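Local structure of phosphoribosylaminoimidazole carboxylase, ATPase subunit (3AW8) at residues A194-V199 against H268-G273; G206-S211 against V263-H268; G307-F312 against L323-K328. The protein probably catalyses the ATP-dependent carboxylation of 5-aminoimidazole ribonucleotide by bicarbonate to N5-carboxyaminoimidazole ribonucleotide, a step of purine biosynthesis. All coordinates share one frame; numbering follows the deposited sequence.

Contact 1. Residues A194-V199 against H268-G273; sequences AFYPLV and HWTIEG
Val199 and Trp269 make the closer-packed half of this contact in the ATP-grasp domain, where strand 193-204 of the large antiparallel sheet, broken here by a bulge or short loop, meets the turn leading into the short, weakly bonded helix at about 270-273. Both residues are buried. CG2 of Val199 reaches the indole at NE1 (3.4 Å) and CZ2 (3.8 Å), the two side chains running antiparallel alongside each other. Val199 chi1 is 178°, which sets CG1 anti to the backbone N and leaves CG2 turned to the indole. No hydrogen bond joins the two segments; the pair is held by van der Waals contact.

The packing is looser beside Pro197, which is partly exposed. Its CD meets the rim of the indole, in the plane of the ring, at CH2, 4.0 Å away, and Pro197 also packs on Pro214 and Pro296. With the indole cut back to an alanine here, Val199 CG2 and Pro197 CD would probably face a gap, and Thr270 CG2 would lose its ring face.

Thr270 fills the space between two rings. Its CG2 sits over the centre of the indole, 3.5 Å above the plane, and also touches Tyr196 at CD1 and CE1, coming obliquely to the phenol ring with the two side chains at about a right angle. The polar ends turn to other partners: Tyr196 OH bonds to Thr276 O, and Thr270 OG1 pairs with Gln278 N and Gly267 O. The turn itself is closed by Gly273 N donating to Trp269 O at 2.7 Å.

Contact 2. Residues G206-S211 against V263-H268; sequences GILRLS and VHNSGH
Leu208 lays one methyl, CD2, against the side-chain amide of Asn265, and it has more surface buried here than any other residue. CD2 is 3.6 Å from Asn265 CG and almost equally far from CB, OD1 and ND2, so the methyl is centred on the amide and favours neither polar end. Leu208 CG lies anti to the backbone N (chi1 173°), a setting that carries the branch across to the other segment. The amide is fixed by bonds elsewhere: OD1 receives Lys335 NZ and Asn304 ND2.

Leu208 belongs to strand 207-213 of the large antiparallel sheet, within the ATP-grasp domain, just before a classic beta bulge, with Arg209 and Leu210 set together opposite Arg202 of strand 193-204. The Leu208 side chain lies about 4 Å from that of His203, which lines the AMP pocket and is predicted to bind ATP, and about 8 Å from the bound AMP.

Ser266, in the 3-10 turn 265-267, is the second centre. Ser211 OG rests 3.6 Å from its CA, without a bond between them, and pairs instead with Asn201 ND2. Ser266 N donates to His264 ND1 at 3.1 Å in a nearly straight bond (165°), though the donor stands 37° out of the imidazole plane. Ser266 OG is hydrogen-bonded to the same ND1 (3.0 Å) and to Ser182 OG.

Contact 3. Residues G307-F312 against L323-K328; sequences GEKPPF and LHWYGK
Phe312 is turned between two partners, offering a face to Leu323 and an edge to Trp325. CD2 of Leu323 stands almost squarely over the phenyl centre, 3.4 Å from the ring centroid and 12° off its normal, a CH-pi contact. With CG anti to the backbone N (chi1 -179°), the Leu323 branch reaches from the strand to the phenyl, the side chains crossing at about a right angle.

At the far end of the same ring, CZ points to the indole and comes 3.7 Å from Trp325 CG. The rings form an offset edge-to-face pair, with planes at 64° and the five-membered-ring centroid 5.5 Å from that of the phenyl. Further along, the same indole face receives the extended chain of Lys309, whose CG makes a CH-pi contact 3.9 Å from the centroid of the six-membered ring. Glu308 O meets the indole rim in plane, 3.8 Å from CH2.

Leu21 of the second subunit packs on Phe312, Leu323 and Trp325, and the Trp325 backbone bonds to that subunit. An edge-to-face aromatic pair with aliphatic neighbours thus sits at the homodimer interface, joining C-terminal-domain strand 321-325, the sheet's outermost within this chain, to the loop entering helix 312-316.

How the contacts relate
All three contacts reach one large antiparallel sheet. Contacts 1 and 2 lie within the ATP-grasp domain, centres 11 Å apart, on neighbouring strands 193-204 and 207-213. Contact 2 is nested along the chain inside the loop that contact 1 closes; they share His268, and Val199 packs on Ser211 and Ser266. Contact 3 follows later, in the C-terminal domain, on strand 321-325, outermost of the sheet within this chain, its centre 15 Å from contact 2 and 22 Å from contact 1. Glu272 probably hydrogen-bonds to His324, and His268 packs on Tyr326, so 268-273 ties the ATP-grasp part to the C-terminal part at the dimer interface; Glu272 also packs on Arg297 of the second subunit.

Contact 1. Residues A194-V199 against H268-G273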
ATOM      1  N   ALA A 194      -4.202  19.653   7.554  1.00 48.54           N
ATOM      2  CA  ALA A 194      -3.036  19.373   6.722  1.00 47.82           C
ATOM      3  C   ALA A 194      -3.397  19.653   5.273  1.00 46.64           C
ATOM      4  O   ALA A 194      -4.569  19.587   4.910  1.00 47.18           O
ATOM      5  CB  ALA A 194      -2.621  17.924   6.888  1.00 47.94           C
ATOM      6  N   PHE A 195      -2.401  19.958   4.446  1.00 45.25           N
ATOM      7  CA  PHE A 195      -2.655  20.268   3.041  1.00 46.56           C
ATOM      8  C   PHE A 195      -1.628  19.616   2.125  1.00 47.82           C
ATOM      9  O   PHE A 195      -0.439  19.556   2.456  1.00 48.97           O
ATOM     10  CB  PHE A 195      -2.632  21.789   2.839  1.00 46.65           C
ATOM     11  CG  PHE A 195      -3.542  22.534   3.778  1.00 48.01           C
ATOM     12  CD1 PHE A 195      -4.835  22.873   3.396  1.00 48.16           C
ATOM     13  CD2 PHE A 195      -3.132  22.823   5.078  1.00 46.06           C
ATOM     14  CE1 PHE A 195      -5.707  23.484   4.298  1.00 48.22           C
ATOM     15  CE2 PHE A 195      -3.998  23.430   5.982  1.00 47.00           C
ATOM     16  CZ  PHE A 195      -5.289  23.760   5.592  1.00 46.72           C
ATOM     17  N   TYR A 196      -2.090  19.125   0.977  1.00 46.73           N
ATOM     18  CA  TYR A 196      -1.213  18.484  -0.002  1.00 47.08           C
ATOM     19  C   TYR A 196      -0.778  19.530  -1.002  1.00 46.97           C
ATOM     20  O   TYR A 196      -1.413  20.569  -1.136  1.00 47.86           O
ATOM     21  CB  TYR A 196      -1.955  17.370  -0.766  1.00 45.08           C
ATOM     22  CG  TYR A 196      -2.143  16.098   0.012  1.00 45.06           C
ATOM     23  CD1 TYR A 196      -1.161  15.104   0.013  1.00 44.97           C
ATOM     24  CD2 TYR A 196      -3.274  15.912   0.811  1.00 43.80           C
ATOM     25  CE1 TYR A 196      -1.300  13.951   0.806  1.00 42.56           C
ATOM     26  CE2 TYR A 196      -3.421  14.777   1.602  1.00 41.81           C
ATOM     27  CZ  TYR A 196      -2.432  13.806   1.601  1.00 42.03           C
ATOM     28  OH  TYR A 196      -2.551  12.735   2.448  1.00 38.69           O
ATOM     29  N   PRO A 197       0.319  19.275  -1.721  1.00 47.75           N
ATOM     30  CA  PRO A 197       0.744  20.270  -2.705  1.00 48.60           C
ATOM     31  C   PRO A 197      -0.401  20.445  -3.702  1.00 49.26           C
ATOM     32  O   PRO A 197      -1.216  19.541  -3.868  1.00 50.94           O
ATOM     33  CB  PRO A 197       1.958  19.609  -3.353  1.00 47.60           C
ATOM     34  CG  PRO A 197       2.521  18.785  -2.239  1.00 48.49           C
ATOM     35  CD  PRO A 197       1.294  18.178  -1.619  1.00 47.80           C
ATOM     36  N   LEU A 198      -0.482  21.603  -4.345  1.00 50.00           N
ATOM     37  CA  LEU A 198      -1.522  21.812  -5.337  1.00 50.87           C
ATOM     38  C   LEU A 198      -1.238  20.767  -6.395  1.00 50.26           C
ATOM     39  O   LEU A 198      -0.127  20.251  -6.467  1.00 50.63           O
ATOM     40  CB  LEU A 198      -1.430  23.216  -5.952  1.00 54.14           C
ATOM     41  CG  LEU A 198      -2.097  24.378  -5.206  1.00 57.20           C
ATOM     42  CD1 LEU A 198      -1.757  25.681  -5.901  1.00 58.24           C
ATOM     43  CD2 LEU A 198      -3.611  24.182  -5.169  1.00 56.80           C
ATOM     44  N   VAL A 199      -2.231  20.449  -7.213  1.00 49.29           N
ATOM     45  CA  VAL A 199      -2.052  19.451  -8.253  1.00 48.36           C
ATOM     46  C   VAL A 199      -2.650  19.993  -9.542  1.00 49.44           C
ATOM     47  O   VAL A 199      -3.707  20.626  -9.519  1.00 48.95           O
ATOM     48  CB  VAL A 199      -2.767  18.119  -7.868  1.00 48.46           C
ATOM     49  CG1 VAL A 199      -2.625  17.091  -8.987  1.00 47.23           C
ATOM     50  CG2 VAL A 199      -2.183  17.572  -6.576  1.00 46.88           C
ATOM     51  N   HIS A 268      -4.820  10.321  -6.296  1.00 36.54           N
ATOM     52  CA  HIS A 268      -4.357   8.948  -6.234  1.00 37.36           C
ATOM     53  C   HIS A 268      -2.851   8.853  -6.246  1.00 38.00           C
ATOM     54  O   HIS A 268      -2.296   7.839  -5.833  1.00 40.42           O
ATOM     55  CB  HIS A 268      -4.934   8.131  -7.381  1.00 39.47           C
ATOM     56  CG  HIS A 268      -6.422   8.027  -7.343  1.00 40.33           C
ATOM     57  ND1 HIS A 268      -7.151   8.267  -6.198  1.00 39.65           N
ATOM     58  CD2 HIS A 268      -7.320   7.698  -8.302  1.00 40.24           C
ATOM     59  CE1 HIS A 268      -8.436   8.094  -6.455  1.00 39.92           C
ATOM     60  NE2 HIS A 268      -8.564   7.749  -7.724  1.00 40.89           N
ATOM     61  N   TRP A 269      -2.182   9.904  -6.709  1.00 37.64           N
ATOM     62  CA  TRP A 269      -0.717   9.897  -6.755  1.00 37.72           C
ATOM     63  C   TRP A 269      -0.103   9.887  -5.347  1.00 38.87           C
ATOM     64  O   TRP A 269       1.079   9.576  -5.185  1.00 37.84           O
ATOM     65  CB  TRP A 269      -0.192  11.118  -7.508  1.00 36.08           C
ATOM     66  CG  TRP A 269      -0.559  12.410  -6.847  1.00 36.91           C
ATOM     67  CD1 TRP A 269      -1.720  13.112  -7.009  1.00 36.41           C
ATOM     68  CD2 TRP A 269       0.201  13.115  -5.859  1.00 36.37           C
ATOM     69  NE1 TRP A 269      -1.731  14.208  -6.181  1.00 36.93           N
ATOM     70  CE2 TRP A 269      -0.564  14.235  -5.465  1.00 37.06           C
ATOM     71  CE3 TRP A 269       1.450  12.908  -5.265  1.00 38.39           C
ATOM     72  CZ2 TRP A 269      -0.116  15.150  -4.502  1.00 36.67           C
ATOM     73  CZ3 TRP A 269       1.896  13.819  -4.300  1.00 39.06           C
ATOM     74  CH2 TRP A 269       1.111  14.926  -3.933  1.00 37.59           C
ATOM     75  N   THR A 270      -0.901  10.223  -4.333  1.00 37.53           N
ATOM     76  CA  THR A 270      -0.385  10.265  -2.972  1.00 38.77           C
ATOM     77  C   THR A 270      -0.108   8.894  -2.369  1.00 40.47           C
ATOM     78  O   THR A 270       0.523   8.796  -1.308  1.00 39.72           O
ATOM     79  CB  THR A 270      -1.321  11.053  -2.014  1.00 39.69           C
ATOM     80  OG1 THR A 270      -2.551  10.345  -1.839  1.00 39.57           O
ATOM     81  CG2 THR A 270      -1.606  12.449  -2.563  1.00 38.43           C
ATOM     82  N   ILE A 271      -0.564   7.833  -3.035  1.00 40.63           N
ATOM     83  CA  ILE A 271      -0.316   6.490  -2.521  1.00 40.47           C
ATOM     84  C   ILE A 271       1.188   6.212  -2.466  1.00 39.85           C
ATOM     85  O   ILE A 271       1.676   5.637  -1.506  1.00 41.97           O
ATOM     86  CB  ILE A 271      -1.023   5.415  -3.370  1.00 40.81           C
ATOM     87  CG1 ILE A 271      -2.534   5.658  -3.357  1.00 37.51           C
ATOM     88  CG2 ILE A 271      -0.749   4.032  -2.792  1.00 37.63           C
ATOM     89  CD1 ILE A 271      -3.317   4.647  -4.159  1.00 33.85           C
ATOM     90  N   GLU A 272       1.924   6.620  -3.492  1.00 41.74           N
ATOM     91  CA  GLU A 272       3.373   6.435  -3.489  1.00 43.71           C
ATOM     92  C   GLU A 272       4.131   7.762  -3.611  1.00 43.77           C
ATOM     93  O   GLU A 272       5.291   7.843  -3.221  1.00 45.22           O
ATOM     94  CB  GLU A 272       3.812   5.479  -4.596  1.00 42.29           C
ATOM     95  CG  GLU A 272       2.970   5.558  -5.827  1.00 49.37           C
ATOM     96  CD  GLU A 272       1.871   4.523  -5.824  1.00 51.63           C
ATOM     97  OE1 GLU A 272       0.721   4.876  -6.158  1.00 54.64           O
ATOM     98  OE2 GLU A 272       2.164   3.354  -5.493  1.00 50.55           O
ATOM     99  N   GLY A 273       3.467   8.801  -4.117  1.00 43.56           N
ATOM    100  CA  GLY A 273       4.111  10.100  -4.272  1.00 44.36           C
ATOM    101  C   GLY A 273       4.057  11.091  -3.106  1.00 46.23           C
ATOM    102  O   GLY A 273       4.551  12.215  -3.226  1.00 46.12           O
TER

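Contact 2. Residues G206-S211 against V263-H268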
ATOM      1  N   GLY A 206     -14.451  15.424 -20.788  1.00 47.05           N
ATOM      2  CA  GLY A 206     -15.166  15.521 -19.536  1.00 48.42           C
ATOM      3  C   GLY A 206     -14.682  14.523 -18.500  1.00 51.25           C
ATOM      4  O   GLY A 206     -15.387  14.265 -17.514  1.00 52.96           O
ATOM      5  N   ILE A 207     -13.489  13.957 -18.709  1.00 49.25           N
ATOM      6  CA  ILE A 207     -12.934  12.985 -17.766  1.00 47.03           C
ATOM      7  C   ILE A 207     -11.501  13.341 -17.405  1.00 47.08           C
ATOM      8  O   ILE A 207     -10.708  13.661 -18.288  1.00 50.28           O
ATOM      9  CB  ILE A 207     -12.904  11.566 -18.363  1.00 46.61           C
ATOM     10  CG1 ILE A 207     -14.246  11.231 -19.016  1.00 45.56           C
ATOM     11  CG2 ILE A 207     -12.578  10.563 -17.275  1.00 44.48           C
ATOM     12  CD1 ILE A 207     -14.276   9.860 -19.680  1.00 46.43           C
ATOM     13  N   LEU A 208     -11.164  13.291 -16.118  1.00 45.00           N
ATOM     14  CA  LEU A 208      -9.798  13.578 -15.689  1.00 42.97           C
ATOM     15  C   LEU A 208      -8.890  12.561 -16.386  1.00 43.57           C
ATOM     16  O   LEU A 208      -9.124  11.350 -16.310  1.00 41.93           O
ATOM     17  CB  LEU A 208      -9.648  13.419 -14.169  1.00 40.80           C
ATOM     18  CG  LEU A 208      -8.207  13.528 -13.654  1.00 37.91           C
ATOM     19  CD1 LEU A 208      -7.733  14.949 -13.839  1.00 37.93           C
ATOM     20  CD2 LEU A 208      -8.117  13.137 -12.189  1.00 36.00           C
ATOM     21  N   ARG A 209      -7.859  13.055 -17.068  1.00 43.67           N
ATOM     22  CA  ARG A 209      -6.937  12.182 -17.785  1.00 41.54           C
ATOM     23  C   ARG A 209      -5.560  12.142 -17.163  1.00 40.41           C
ATOM     24  O   ARG A 209      -4.931  11.093 -17.133  1.00 39.47           O
ATOM     25  CB  ARG A 209      -6.803  12.633 -19.235  1.00 39.96           C
ATOM     26  CG  ARG A 209      -8.108  12.681 -19.981  1.00 41.67           C
ATOM     27  CD  ARG A 209      -8.692  11.298 -20.208  1.00 41.17           C
ATOM     28  NE  ARG A 209      -9.985  11.398 -20.878  1.00 43.90           N
ATOM     29  CZ  ARG A 209     -10.589  10.391 -21.498  1.00 46.24           C
ATOM     30  NH1 ARG A 209     -10.021   9.191 -21.541  1.00 47.49           N
ATOM     31  NH2 ARG A 209     -11.762  10.585 -22.084  1.00 44.08           N
ATOM     32  N   LEU A 210      -5.097  13.277 -16.652  1.00 39.67           N
ATOM     33  CA  LEU A 210      -3.766  13.329 -16.080  1.00 41.69           C
ATOM     34  C   LEU A 210      -3.642  14.320 -14.936  1.00 43.38           C
ATOM     35  O   LEU A 210      -4.231  15.402 -14.975  1.00 45.49           O
ATOM     36  CB  LEU A 210      -2.763  13.714 -17.172  1.00 43.78           C
ATOM     37  CG  LEU A 210      -1.292  13.793 -16.761  1.00 46.18           C
ATOM     38  CD1 LEU A 210      -0.657  12.417 -16.930  1.00 45.44           C
ATOM     39  CD2 LEU A 210      -0.564  14.821 -17.618  1.00 46.94           C
ATOM     40  N   SER A 211      -2.857  13.955 -13.927  1.00 43.49           N
ATOM     41  CA  SER A 211      -2.625  14.823 -12.777  1.00 45.41           C
ATOM     42  C   SER A 211      -1.125  14.979 -12.522  1.00 46.34           C
ATOM     43  O   SER A 211      -0.395  13.987 -12.415  1.00 47.11           O
ATOM     44  CB  SER A 211      -3.309  14.263 -11.520  1.00 45.37           C
ATOM     45  OG  SER A 211      -4.697  14.559 -11.500  1.00 47.50           O
ATOM     46  N   VAL A 263     -12.066  11.646  -0.644  1.00 32.30           N
ATOM     47  CA  VAL A 263     -10.813  11.440  -1.324  1.00 31.03           C
ATOM     48  C   VAL A 263     -11.182  11.678  -2.777  1.00 33.61           C
ATOM     49  O   VAL A 263     -12.318  11.427  -3.186  1.00 30.95           O
ATOM     50  CB  VAL A 263     -10.295  10.023  -1.121  1.00 31.67           C
ATOM     51  CG1 VAL A 263      -9.709   9.902   0.278  1.00 29.93           C
ATOM     52  CG2 VAL A 263     -11.428   9.010  -1.340  1.00 29.43           C
ATOM     53  N   HIS A 264     -10.223  12.164  -3.553  1.00 36.27           N
ATOM     54  CA  HIS A 264     -10.486  12.523  -4.936  1.00 36.65           C
ATOM     55  C   HIS A 264      -9.510  11.886  -5.911  1.00 36.49           C
ATOM     56  O   HIS A 264      -8.380  11.564  -5.548  1.00 35.24           O
ATOM     57  CB  HIS A 264     -10.433  14.050  -5.037  1.00 37.82           C
ATOM     58  CG  HIS A 264     -11.026  14.604  -6.288  1.00 39.60           C
ATOM     59  ND1 HIS A 264     -10.261  14.994  -7.365  1.00 39.03           N
ATOM     60  CD2 HIS A 264     -12.313  14.857  -6.627  1.00 40.50           C
ATOM     61  CE1 HIS A 264     -11.050  15.465  -8.313  1.00 41.04           C
ATOM     62  NE2 HIS A 264     -12.299  15.393  -7.891  1.00 40.95           N
ATOM     63  N   ASN A 265      -9.975  11.715  -7.147  1.00 35.93           N
ATOM     64  CA  ASN A 265      -9.207  11.118  -8.231  1.00 35.84           C
ATOM     65  C   ASN A 265      -7.890  11.851  -8.472  1.00 37.57           C
ATOM     66  O   ASN A 265      -6.865  11.229  -8.764  1.00 37.77           O
ATOM     67  CB  ASN A 265     -10.052  11.136  -9.504  1.00 33.68           C
ATOM     68  CG  ASN A 265      -9.513  10.220 -10.593  1.00 34.87           C
ATOM     69  OD1 ASN A 265     -10.208   9.961 -11.577  1.00 33.58           O
ATOM     70  ND2 ASN A 265      -8.279   9.727 -10.430  1.00 30.99           N
ATOM     71  N   SER A 266      -7.916  13.171  -8.343  1.00 38.57           N
ATOM     72  CA  SER A 266      -6.720  13.975  -8.554  1.00 39.06           C
ATOM     73  C   SER A 266      -5.696  13.779  -7.438  1.00 37.78           C
ATOM     74  O   SER A 266      -4.694  14.481  -7.390  1.00 39.91           O
ATOM     75  CB  SER A 266      -7.091  15.455  -8.639  1.00 38.29           C
ATOM     76  OG  SER A 266      -7.442  15.952  -7.362  1.00 41.20           O
ATOM     77  N   GLY A 267      -5.944  12.830  -6.543  1.00 36.43           N
ATOM     78  CA  GLY A 267      -5.014  12.599  -5.451  1.00 35.06           C
ATOM     79  C   GLY A 267      -4.479  11.181  -5.339  1.00 37.11           C
ATOM     80  O   GLY A 267      -3.752  10.863  -4.394  1.00 36.06           O
ATOM     81  N   HIS A 268      -4.820  10.321  -6.296  1.00 36.54           N
ATOM     82  CA  HIS A 268      -4.357   8.948  -6.234  1.00 37.36           C
ATOM     83  C   HIS A 268      -2.851   8.853  -6.246  1.00 38.00           C
ATOM     84  O   HIS A 268      -2.296   7.839  -5.833  1.00 40.42           O
ATOM     85  CB  HIS A 268      -4.934   8.131  -7.381  1.00 39.47           C
ATOM     86  CG  HIS A 268      -6.422   8.027  -7.343  1.00 40.33           C
ATOM     87  ND1 HIS A 268      -7.151   8.267  -6.198  1.00 39.65           N
ATOM     88  CD2 HIS A 268      -7.320   7.698  -8.302  1.00 40.24           C
ATOM     89  CE1 HIS A 268      -8.436   8.094  -6.455  1.00 39.92           C
ATOM     90  NE2 HIS A 268      -8.564   7.749  -7.724  1.00 40.89           N
TER

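Contact 3. Residues G307-F312 against L323-K328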
ATOM      1  N   GLY A 307     -11.871   3.142 -19.745  1.00 46.63           N
ATOM      2  CA  GLY A 307     -12.413   2.165 -20.673  1.00 48.76           C
ATOM      3  C   GLY A 307     -11.507   1.217 -21.445  1.00 50.77           C
ATOM      4  O   GLY A 307     -11.919   0.690 -22.477  1.00 52.42           O
ATOM      5  N   GLU A 308     -10.296   0.974 -20.962  1.00 51.17           N
ATOM      6  CA  GLU A 308      -9.382   0.081 -21.659  1.00 51.90           C
ATOM      7  C   GLU A 308      -8.407  -0.512 -20.647  1.00 51.92           C
ATOM      8  O   GLU A 308      -8.141   0.087 -19.605  1.00 50.79           O
ATOM      9  CB  GLU A 308      -8.604   0.864 -22.717  1.00 55.49           C
ATOM     10  CG  GLU A 308      -7.436   1.660 -22.134  1.00 63.93           C
ATOM     11  CD  GLU A 308      -6.940   2.787 -23.033  1.00 68.49           C
ATOM     12  OE1 GLU A 308      -6.646   2.540 -24.228  1.00 71.78           O
ATOM     13  OE2 GLU A 308      -6.833   3.927 -22.527  1.00 69.21           O
ATOM     14  N   LYS A 309      -7.871  -1.685 -20.955  1.00 51.49           N
ATOM     15  CA  LYS A 309      -6.910  -2.335 -20.070  1.00 50.14           C
ATOM     16  C   LYS A 309      -5.541  -2.405 -20.756  1.00 50.20           C
ATOM     17  O   LYS A 309      -5.305  -3.243 -21.618  1.00 49.24           O
ATOM     18  CB  LYS A 309      -7.406  -3.733 -19.717  1.00 48.53           C
ATOM     19  CG  LYS A 309      -6.543  -4.469 -18.709  1.00 50.85           C
ATOM     20  CD  LYS A 309      -7.212  -5.765 -18.290  1.00 49.93           C
ATOM     21  CE  LYS A 309      -6.403  -6.503 -17.256  1.00 51.55           C
ATOM     22  NZ  LYS A 309      -7.161  -7.686 -16.751  1.00 55.00           N
ATOM     23  N   PRO A 310      -4.616  -1.519 -20.377  1.00 51.31           N
ATOM     24  CA  PRO A 310      -3.291  -1.535 -20.999  1.00 52.87           C
ATOM     25  C   PRO A 310      -2.601  -2.853 -20.718  1.00 54.15           C
ATOM     26  O   PRO A 310      -3.014  -3.588 -19.827  1.00 57.26           O
ATOM     27  CB  PRO A 310      -2.582  -0.380 -20.310  1.00 53.26           C
ATOM     28  CG  PRO A 310      -3.129  -0.479 -18.906  1.00 54.33           C
ATOM     29  CD  PRO A 310      -4.617  -0.674 -19.168  1.00 52.98           C
ATOM     30  N   PRO A 311      -1.555  -3.187 -21.494  1.00 55.30           N
ATOM     31  CA  PRO A 311      -0.809  -4.442 -21.290  1.00 53.85           C
ATOM     32  C   PRO A 311       0.096  -4.312 -20.050  1.00 52.67           C
ATOM     33  O   PRO A 311       1.102  -3.601 -20.078  1.00 50.89           O
ATOM     34  CB  PRO A 311      -0.021  -4.585 -22.593  1.00 52.62           C
ATOM     35  CG  PRO A 311       0.187  -3.151 -23.022  1.00 52.67           C
ATOM     36  CD  PRO A 311      -1.163  -2.536 -22.759  1.00 53.41           C
ATOM     37  N   PHE A 312      -0.266  -5.000 -18.968  1.00 52.57           N
ATOM     38  CA  PHE A 312       0.482  -4.915 -17.709  1.00 51.89           C
ATOM     39  C   PHE A 312       1.986  -5.048 -17.811  1.00 50.47           C
ATOM     40  O   PHE A 312       2.720  -4.282 -17.192  1.00 50.07           O
ATOM     41  CB  PHE A 312      -0.034  -5.940 -16.689  1.00 51.90           C
ATOM     42  CG  PHE A 312      -1.375  -5.597 -16.107  1.00 51.62           C
ATOM     43  CD1 PHE A 312      -1.894  -6.343 -15.055  1.00 51.86           C
ATOM     44  CD2 PHE A 312      -2.132  -4.545 -16.622  1.00 50.60           C
ATOM     45  CE1 PHE A 312      -3.151  -6.048 -14.525  1.00 51.91           C
ATOM     46  CE2 PHE A 312      -3.383  -4.243 -16.104  1.00 50.68           C
ATOM     47  CZ  PHE A 312      -3.895  -4.995 -15.053  1.00 51.27           C
ATOM     48  N   LEU A 323       1.292   0.558 -11.099  1.00 31.85           N
ATOM     49  CA  LEU A 323       0.001   0.206 -11.657  1.00 31.81           C
ATOM     50  C   LEU A 323      -1.065  -0.027 -10.574  1.00 33.47           C
ATOM     51  O   LEU A 323      -0.773  -0.543  -9.486  1.00 32.40           O
ATOM     52  CB  LEU A 323       0.144  -1.051 -12.518  1.00 28.77           C
ATOM     53  CG  LEU A 323      -1.151  -1.515 -13.180  1.00 33.04           C
ATOM     54  CD1 LEU A 323      -1.637  -0.418 -14.110  1.00 31.44           C
ATOM     55  CD2 LEU A 323      -0.936  -2.829 -13.935  1.00 31.19           C
ATOM     56  N   HIS A 324      -2.299   0.361 -10.881  1.00 32.45           N
ATOM     57  CA  HIS A 324      -3.419   0.173  -9.962  1.00 33.29           C
ATOM     58  C   HIS A 324      -4.627  -0.226 -10.789  1.00 33.40           C
ATOM     59  O   HIS A 324      -5.218   0.611 -11.468  1.00 35.40           O
ATOM     60  CB  HIS A 324      -3.716   1.462  -9.192  1.00 32.19           C
ATOM     61  CG  HIS A 324      -2.752   1.737  -8.081  1.00 36.03           C
ATOM     62  ND1 HIS A 324      -2.957   1.296  -6.789  1.00 36.68           N
ATOM     63  CD2 HIS A 324      -1.552   2.367  -8.076  1.00 35.92           C
ATOM     64  CE1 HIS A 324      -1.925   1.641  -6.039  1.00 37.87           C
ATOM     65  NE2 HIS A 324      -1.058   2.290  -6.796  1.00 38.34           N
ATOM     66  N   TRP A 325      -4.969  -1.509 -10.759  1.00 31.69           N
ATOM     67  CA  TRP A 325      -6.116  -2.002 -11.501  1.00 32.25           C
ATOM     68  C   TRP A 325      -7.240  -2.139 -10.478  1.00 33.77           C
ATOM     69  O   TRP A 325      -7.077  -2.809  -9.463  1.00 36.88           O
ATOM     70  CB  TRP A 325      -5.791  -3.354 -12.146  1.00 32.98           C
ATOM     71  CG  TRP A 325      -6.838  -3.781 -13.118  1.00 34.37           C
ATOM     72  CD1 TRP A 325      -7.690  -4.848 -13.006  1.00 33.70           C
ATOM     73  CD2 TRP A 325      -7.219  -3.085 -14.311  1.00 33.90           C
ATOM     74  NE1 TRP A 325      -8.582  -4.851 -14.054  1.00 33.67           N
ATOM     75  CE2 TRP A 325      -8.314  -3.779 -14.868  1.00 32.66           C
ATOM     76  CE3 TRP A 325      -6.744  -1.933 -14.958  1.00 35.45           C
ATOM     77  CZ2 TRP A 325      -8.944  -3.360 -16.040  1.00 32.22           C
ATOM     78  CZ3 TRP A 325      -7.374  -1.514 -16.124  1.00 34.53           C
ATOM     79  CH2 TRP A 325      -8.464  -2.228 -16.651  1.00 34.11           C
ATOM     80  N   TYR A 326      -8.382  -1.515 -10.732  1.00 33.31           N
ATOM     81  CA  TYR A 326      -9.468  -1.563  -9.759  1.00 34.88           C
ATOM     82  C   TYR A 326     -10.273  -2.849  -9.659  1.00 35.88           C
ATOM     83  O   TYR A 326     -11.048  -3.012  -8.718  1.00 37.10           O
ATOM     84  CB  TYR A 326     -10.419  -0.383  -9.979  1.00 31.81           C
ATOM     85  CG  TYR A 326      -9.713   0.954  -9.996  1.00 30.30           C
ATOM     86  CD1 TYR A 326      -8.550   1.163  -9.245  1.00 29.41           C
ATOM     87  CD2 TYR A 326     -10.211   2.015 -10.750  1.00 27.29           C
ATOM     88  CE1 TYR A 326      -7.908   2.390  -9.248  1.00 26.09           C
ATOM     89  CE2 TYR A 326      -9.577   3.243 -10.757  1.00 25.22           C
ATOM     90  CZ  TYR A 326      -8.426   3.424 -10.003  1.00 27.04           C
ATOM     91  OH  TYR A 326      -7.808   4.653  -9.989  1.00 27.87           O
ATOM     92  N   GLY A 327     -10.095  -3.758 -10.615  1.00 36.05           N
ATOM     93  CA  GLY A 327     -10.840  -5.004 -10.581  1.00 35.69           C
ATOM     94  C   GLY A 327     -12.232  -4.888 -11.176  1.00 36.94           C
ATOM     95  O   GLY A 327     -13.025  -5.818 -11.096  1.00 36.61           O
ATOM     96  N   LYS A 328     -12.534  -3.741 -11.772  1.00 39.03           N
ATOM     97  CA  LYS A 328     -13.836  -3.508 -12.392  1.00 40.45           C
ATOM     98  C   LYS A 328     -13.797  -4.025 -13.825  1.00 43.24           C
ATOM     99  O   LYS A 328     -12.730  -4.101 -14.430  1.00 46.36           O
ATOM    100  CB  LYS A 328     -14.155  -2.007 -12.379  1.00 37.13           C
ATOM    101  CG  LYS A 328     -14.132  -1.399 -10.969  1.00 38.46           C
ATOM    102  CD  LYS A 328     -14.063   0.134 -10.948  1.00 35.93           C
ATOM    103  CE  LYS A 328     -15.336   0.795 -11.456  1.00 34.58           C
ATOM    104  NZ  LYS A 328     -15.237   2.286 -11.460  1.00 34.68           N
TER